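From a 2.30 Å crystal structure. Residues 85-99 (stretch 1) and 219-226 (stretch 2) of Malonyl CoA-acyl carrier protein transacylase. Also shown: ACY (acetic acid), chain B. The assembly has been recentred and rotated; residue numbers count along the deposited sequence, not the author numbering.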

ATOM      1  N   ASP A  85      -9.922  15.810  12.563  1.00 46.69           N
ATOM      2  CA  ASP A  85     -10.516  14.575  12.069  1.00 45.25           C
ATOM      3  C   ASP A  85      -9.840  14.091  10.801  1.00 43.04           C
ATOM      4  O   ASP A  85      -9.526  14.874   9.900  1.00 43.41           O
ATOM      5  CB  ASP A  85     -12.011  14.744  11.816  1.00 48.17           C
ATOM      6  CG  ASP A  85     -12.828  14.598  13.079  1.00 50.68           C
ATOM      7  OD1 ASP A  85     -13.146  15.629  13.704  1.00 52.74           O
ATOM      8  OD2 ASP A  85     -13.135  13.445  13.452  1.00 52.89           O
ATOM      9  N   VAL A  86      -9.618  12.787  10.736  1.00 38.82           N
ATOM     10  CA  VAL A  86      -8.969  12.203   9.582  1.00 35.43           C
ATOM     11  C   VAL A  86      -9.708  10.981   9.044  1.00 32.91           C
ATOM     12  O   VAL A  86     -10.563  10.401   9.712  1.00 31.73           O
ATOM     13  CB  VAL A  86      -7.527  11.780   9.926  1.00 34.97           C
ATOM     14  CG1 VAL A  86      -6.745  12.966  10.465  1.00 34.12           C
ATOM     15  CG2 VAL A  86      -7.548  10.640  10.944  1.00 32.99           C
ATOM     16  N   ILE A  87      -9.378  10.614   7.815  1.00 31.33           N
ATOM     17  CA  ILE A  87      -9.945   9.438   7.176  1.00 28.76           C
ATOM     18  C   ILE A  87      -8.666   8.772   6.665  1.00 27.47           C
ATOM     19  O   ILE A  87      -7.840   9.425   6.026  1.00 24.40           O
ATOM     20  CB  ILE A  87     -10.909   9.831   6.022  1.00 29.57           C
ATOM     21  CG1 ILE A  87     -11.802   8.645   5.649  1.00 28.87           C
ATOM     22  CG2 ILE A  87     -10.133  10.337   4.822  1.00 30.40           C
ATOM     23  CD1 ILE A  87     -11.061   7.407   5.255  1.00 33.25           C
ATOM     24  N   VAL A  88      -8.478   7.495   6.988  1.00 25.67           N
ATOM     25  CA  VAL A  88      -7.263   6.784   6.593  1.00 24.18           C
ATOM     26  C   VAL A  88      -7.486   5.751   5.500  1.00 24.82           C
ATOM     27  O   VAL A  88      -8.520   5.087   5.456  1.00 25.07           O
ATOM     28  CB  VAL A  88      -6.633   6.063   7.817  1.00 24.39           C
ATOM     29  CG1 VAL A  88      -5.211   5.614   7.504  1.00 21.44           C
ATOM     30  CG2 VAL A  88      -6.652   6.978   9.026  1.00 22.94           C
ATOM     31  N   ALA A  89      -6.499   5.616   4.619  1.00 25.37           N
ATOM     32  CA  ALA A  89      -6.570   4.640   3.535  1.00 25.54           C
ATOM     33  C   ALA A  89      -5.169   4.303   3.032  1.00 25.10           C
ATOM     34  O   ALA A  89      -4.302   5.182   2.969  1.00 26.12           O
ATOM     35  CB  ALA A  89      -7.419   5.178   2.390  1.00 27.00           C
ATOM     36  N   GLY A  90      -4.949   3.037   2.688  1.00 22.38           N
ATOM     37  CA  GLY A  90      -3.659   2.632   2.176  1.00 22.02           C
ATOM     38  C   GLY A  90      -3.838   1.786   0.929  1.00 23.35           C
ATOM     39  O   GLY A  90      -4.873   1.183   0.709  1.00 24.53           O
ATOM     40  N   HIS A  91      -2.808   1.751   0.100  1.00 20.83           N
ATOM     41  CA  HIS A  91      -2.859   0.965  -1.112  1.00 19.04           C
ATOM     42  C   HIS A  91      -2.025  -0.295  -0.971  1.00 18.51           C
ATOM     43  O   HIS A  91      -0.836  -0.223  -0.685  1.00 16.82           O
ATOM     44  CB  HIS A  91      -2.406   1.812  -2.319  1.00 17.44           C
ATOM     45  CG  HIS A  91      -2.405   1.065  -3.626  1.00 18.94           C
ATOM     46  ND1 HIS A  91      -3.241   1.394  -4.677  1.00 16.60           N
ATOM     47  CD2 HIS A  91      -1.722  -0.032  -4.025  1.00 16.12           C
ATOM     48  CE1 HIS A  91      -3.077   0.523  -5.659  1.00 17.00           C
ATOM     49  NE2 HIS A  91      -2.161  -0.354  -5.289  1.00 18.87           N
ATOM     50  N   SER A  92      -2.678  -1.443  -1.161  1.00 18.49           N
ATOM     51  CA  SER A  92      -2.011  -2.748  -1.105  1.00 20.50           C
ATOM     52  C   SER A  92      -1.285  -2.999   0.211  1.00 18.22           C
ATOM     53  O   SER A  92      -1.923  -3.029   1.248  1.00 18.18           O
ATOM     54  CB  SER A  92      -1.028  -2.871  -2.282  1.00 20.88           C
ATOM     55  OG  SER A  92      -1.693  -2.796  -3.536  1.00 28.56           O
ATOM     56  N   VAL A  93       0.033  -3.184   0.180  1.00 17.93           N
ATOM     57  CA  VAL A  93       0.722  -3.375   1.444  1.00 20.15           C
ATOM     58  C   VAL A  93       0.548  -2.123   2.336  1.00 19.59           C
ATOM     59  O   VAL A  93       0.629  -2.218   3.558  1.00 20.04           O
ATOM     60  CB  VAL A  93       2.219  -3.672   1.248  1.00 20.80           C
ATOM     61  CG1 VAL A  93       2.935  -2.479   0.622  1.00 21.93           C
ATOM     62  CG2 VAL A  93       2.825  -4.030   2.599  1.00 20.45           C
ATOM     63  N   GLY A  94       0.282  -0.966   1.727  1.00 19.77           N
ATOM     64  CA  GLY A  94       0.075   0.259   2.485  1.00 20.49           C
ATOM     65  C   GLY A  94      -1.065   0.136   3.481  1.00 19.30           C
ATOM     66  O   GLY A  94      -1.134   0.880   4.454  1.00 19.41           O
ATOM     67  N   GLU A  95      -1.976  -0.796   3.249  1.00 20.97           N
ATOM     68  CA  GLU A  95      -3.076  -0.972   4.196  1.00 21.74           C
ATOM     69  C   GLU A  95      -2.593  -1.309   5.608  1.00 21.42           C
ATOM     70  O   GLU A  95      -3.203  -0.889   6.590  1.00 22.16           O
ATOM     71  CB  GLU A  95      -4.034  -2.060   3.723  1.00 23.22           C
ATOM     72  CG  GLU A  95      -4.805  -1.688   2.470  1.00 25.85           C
ATOM     73  CD  GLU A  95      -6.142  -2.379   2.407  1.00 25.08           C
ATOM     74  OE1 GLU A  95      -7.174  -1.672   2.387  1.00 23.64           O
ATOM     75  OE2 GLU A  95      -6.161  -3.631   2.386  1.00 24.20           O
ATOM     76  N   ILE A  96      -1.505  -2.066   5.719  1.00 21.20           N
ATOM     77  CA  ILE A  96      -0.995  -2.431   7.043  1.00 20.93           C
ATOM     78  C   ILE A  96      -0.580  -1.176   7.804  1.00 20.27           C
ATOM     79  O   ILE A  96      -0.853  -1.045   8.998  1.00 19.57           O
ATOM     80  CB  ILE A  96       0.205  -3.417   6.942  1.00 20.47           C
ATOM     81  CG1 ILE A  96      -0.296  -4.786   6.454  1.00 23.00           C
ATOM     82  CG2 ILE A  96       0.874  -3.568   8.295  1.00 19.67           C
ATOM     83  CD1 ILE A  96       0.807  -5.808   6.196  1.00 22.81           C
ATOM     84  N   ALA A  97       0.077  -0.256   7.103  1.00 20.25           N
ATOM     85  CA  ALA A  97       0.502   1.003   7.700  1.00 20.38           C
ATOM     86  C   ALA A  97      -0.748   1.823   8.031  1.00 18.79           C
ATOM     87  O   ALA A  97      -0.836   2.438   9.098  1.00 18.69           O
ATOM     88  CB  ALA A  97       1.403   1.768   6.726  1.00 20.34           C
ATOM     89  N   ALA A  98      -1.717   1.819   7.118  1.00 18.74           N
ATOM     90  CA  ALA A  98      -2.971   2.546   7.331  1.00 20.01           C
ATOM     91  C   ALA A  98      -3.663   2.037   8.592  1.00 20.87           C
ATOM     92  O   ALA A  98      -4.233   2.818   9.361  1.00 20.85           O
ATOM     93  CB  ALA A  98      -3.896   2.375   6.132  1.00 18.12           C
ATOM     94  N   TYR A  99      -3.618   0.723   8.800  1.00 20.47           N
ATOM     95  CA  TYR A  99      -4.234   0.120   9.976  1.00 20.93           C
ATOM     96  C   TYR A  99      -3.574   0.632  11.248  1.00 22.53           C
ATOM     97  O   TYR A  99      -4.251   0.937  12.229  1.00 22.02           O
ATOM     98  CB  TYR A  99      -4.125  -1.406   9.912  1.00 22.48           C
ATOM     99  CG  TYR A  99      -5.226  -2.063   9.124  1.00 21.68           C
ATOM    100  CD1 TYR A  99      -5.726  -1.472   7.965  1.00 22.05           C
ATOM    101  CD2 TYR A  99      -5.765  -3.286   9.528  1.00 24.05           C
ATOM    102  CE1 TYR A  99      -6.728  -2.074   7.228  1.00 20.41           C
ATOM    103  CE2 TYR A  99      -6.774  -3.904   8.791  1.00 22.50           C
ATOM    104  CZ  TYR A  99      -7.250  -3.291   7.646  1.00 20.63           C
ATOM    105  OH  TYR A  99      -8.248  -3.878   6.909  1.00 19.92           O
TER
HETATM  106  C   ACY B 500       1.254  -5.225  -2.584  1.00 61.08           C
HETATM  107  O   ACY B 500       0.544  -6.121  -2.165  1.00 57.24           O
HETATM  108  OXT ACY B 500       1.730  -4.282  -1.751  1.00 62.96           O
HETATM  109  CH3 ACY B 500       1.608  -5.158  -4.044  1.00 58.45           C
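Stretch 2, residues 219-226: TATLLSNR

How does the segment 219-226 run against the first stretch? It lies alongside the strand 86-90 in the same direction, extended from Ala220 to Ser224, so that Val88 pairs with Leu222 as a parallel bridge, their CA atoms 4.9 Å apart. Two nearly straight hydrogen bonds hold this register: Val88 N donates to Thr221 O at 2.7 Å, and Leu223 N donates to Val88 O at 3.0 Å. Val88 thus uses both its amide and its carbonyl on the residues that flank its partner, as parallel pairing requires. Toward Val86 the direct bonding lapses, and a water bridges the gap, donating to Val86 O at 2.7 Å and accepting from Thr221 N at 3.2 Å.

What does Leu222 cover? It gives up more surface to the contact than any other residue here. Its side chain, with chi1 t and chi2 p, lies on the same face of the sheet as Val88 and reaches the helix that follows the strand. Leu222 CD1 packs 4.0 Å from Val88 CB and 4.0 Å from Ala98 CB, while Leu222 CD2 sits over one face of the Tyr99 ring, 3.6 Å from Tyr99 CD1. One leucine therefore joins strand and helix in a single apolar patch.

Why does Asn225 matter once the strand pairing has ended? Its CA-to-CB bond points toward stretch 1, and its amide group meets the backbone where the strand gives way to the turn from His91 to Gly94, a type II' turn. Asn225 ND2 donates to Gly90 O at 2.8 Å, and Asn225 OD1 accepts from Ser92 N at 2.7 Å, so the side chain binds the residues before and after His91. The main chain of Asn225 is held too: its N donates to Glu95 OE1 at 2.7 Å. Side chain and backbone together tie this residue to the strand end, the turn and the helix.

What fills the other face of the sheet, and what lies between Leu223 and the helix? Ile87 and Thr221 lie on the face opposite Val88 and Leu222, with Ile87 CG1 3.7 Å from Thr221 CG2. Ile87 also extends to Leu223, where its CD1 comes within 3.3 Å of Leu223 CG, a tight apolar contact. Leu223 CB in turn lies 4.1 Å from Ala89 CB. Beyond this packing, a buried polar link is made by a water that accepts from Gly90 N at 2.8 Å and lies 2.8 Å from Leu223 O and 2.9 Å from Glu95 OE1.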

ATOM      1  N   THR A 219      -9.428   3.921  15.506  1.00 31.89           N
ATOM      2  CA  THR A 219      -9.675   5.192  16.171  1.00 32.06           C
ATOM      3  C   THR A 219     -10.077   6.246  15.147  1.00 30.40           C
ATOM      4  O   THR A 219     -10.389   7.382  15.498  1.00 30.24           O
ATOM      5  CB  THR A 219      -8.415   5.687  16.918  1.00 32.43           C
ATOM      6  OG1 THR A 219      -7.367   5.954  15.976  1.00 34.90           O
ATOM      7  CG2 THR A 219      -7.940   4.633  17.908  1.00 34.88           C
ATOM      8  N   ALA A 220     -10.061   5.866  13.875  1.00 29.36           N
ATOM      9  CA  ALA A 220     -10.429   6.786  12.810  1.00 26.69           C
ATOM     10  C   ALA A 220     -11.119   6.028  11.690  1.00 26.65           C
ATOM     11  O   ALA A 220     -11.075   4.801  11.649  1.00 26.07           O
ATOM     12  CB  ALA A 220      -9.189   7.489  12.275  1.00 28.22           C
ATOM     13  N   THR A 221     -11.775   6.760  10.794  1.00 25.65           N
ATOM     14  CA  THR A 221     -12.442   6.132   9.658  1.00 27.36           C
ATOM     15  C   THR A 221     -11.343   5.462   8.832  1.00 25.95           C
ATOM     16  O   THR A 221     -10.448   6.127   8.305  1.00 26.14           O
ATOM     17  CB  THR A 221     -13.157   7.175   8.783  1.00 28.07           C
ATOM     18  OG1 THR A 221     -14.041   7.952   9.599  1.00 30.25           O
ATOM     19  CG2 THR A 221     -13.952   6.492   7.680  1.00 28.68           C
ATOM     20  N   LEU A 222     -11.409   4.142   8.741  1.00 25.69           N
ATOM     21  CA  LEU A 222     -10.418   3.365   8.009  1.00 23.68           C
ATOM     22  C   LEU A 222     -11.066   2.664   6.824  1.00 23.27           C
ATOM     23  O   LEU A 222     -11.945   1.815   6.997  1.00 22.80           O
ATOM     24  CB  LEU A 222      -9.782   2.331   8.950  1.00 23.89           C
ATOM     25  CG  LEU A 222      -8.699   1.374   8.429  1.00 23.99           C
ATOM     26  CD1 LEU A 222      -7.436   2.142   8.024  1.00 21.74           C
ATOM     27  CD2 LEU A 222      -8.364   0.383   9.522  1.00 23.23           C
ATOM     28  N   LEU A 223     -10.634   3.028   5.622  1.00 22.41           N
ATOM     29  CA  LEU A 223     -11.163   2.432   4.399  1.00 23.04           C
ATOM     30  C   LEU A 223     -10.394   1.168   4.030  1.00 24.01           C
ATOM     31  O   LEU A 223      -9.266   0.967   4.480  1.00 21.57           O
ATOM     32  CB  LEU A 223     -11.076   3.428   3.242  1.00 23.46           C
ATOM     33  CG  LEU A 223     -11.810   4.749   3.466  1.00 22.23           C
ATOM     34  CD1 LEU A 223     -11.756   5.580   2.189  1.00 21.98           C
ATOM     35  CD2 LEU A 223     -13.256   4.462   3.863  1.00 20.30           C
ATOM     36  N   SER A 224     -11.015   0.326   3.208  1.00 22.20           N
ATOM     37  CA  SER A 224     -10.404  -0.918   2.768  1.00 21.95           C
ATOM     38  C   SER A 224     -10.360  -1.012   1.245  1.00 21.10           C
ATOM     39  O   SER A 224     -11.292  -0.590   0.562  1.00 19.91           O
ATOM     40  CB  SER A 224     -11.187  -2.115   3.327  1.00 21.57           C
ATOM     41  OG  SER A 224     -10.678  -3.335   2.815  1.00 21.88           O
ATOM     42  N   ASN A 225      -9.269  -1.574   0.730  1.00 21.14           N
ATOM     43  CA  ASN A 225      -9.070  -1.765  -0.707  1.00 21.40           C
ATOM     44  C   ASN A 225     -10.104  -2.740  -1.260  1.00 19.06           C
ATOM     45  O   ASN A 225     -10.312  -2.828  -2.467  1.00 16.90           O
ATOM     46  CB  ASN A 225      -7.671  -2.337  -0.977  1.00 19.85           C
ATOM     47  CG  ASN A 225      -6.569  -1.317  -0.801  1.00 21.19           C
ATOM     48  OD1 ASN A 225      -5.391  -1.675  -0.785  1.00 23.45           O
ATOM     49  ND2 ASN A 225      -6.934  -0.039  -0.685  1.00 17.75           N
ATOM     50  N   ARG A 226     -10.727  -3.496  -0.367  1.00 20.08           N
ATOM     51  CA  ARG A 226     -11.738  -4.471  -0.765  1.00 21.35           C
ATOM     52  C   ARG A 226     -12.858  -3.825  -1.576  1.00 21.39           C
ATOM     53  O   ARG A 226     -13.194  -4.279  -2.678  1.00 21.70           O
ATOM     54  CB  ARG A 226     -12.346  -5.121   0.478  1.00 21.89           C
ATOM     55  CG  ARG A 226     -13.428  -6.133   0.167  1.00 22.67           C
ATOM     56  CD  ARG A 226     -14.075  -6.653   1.440  1.00 25.47           C
ATOM     57  NE  ARG A 226     -14.907  -7.816   1.163  1.00 26.86           N
ATOM     58  CZ  ARG A 226     -15.743  -8.372   2.038  1.00 28.95           C
ATOM     59  NH1 ARG A 226     -15.868  -7.871   3.259  1.00 29.95           N
ATOM     60  NH2 ARG A 226     -16.453  -9.437   1.689  1.00 28.29           N
TER
HETATM   61  O   HOH W   1     -12.399   9.730  11.645  1.00 46.60           O
HETATM   62  O   HOH W   2      -6.700   1.007   3.373  1.00 24.06           O
HETATM   63  O   HOH W   3      -8.441  -4.277   3.727  1.00 25.32           O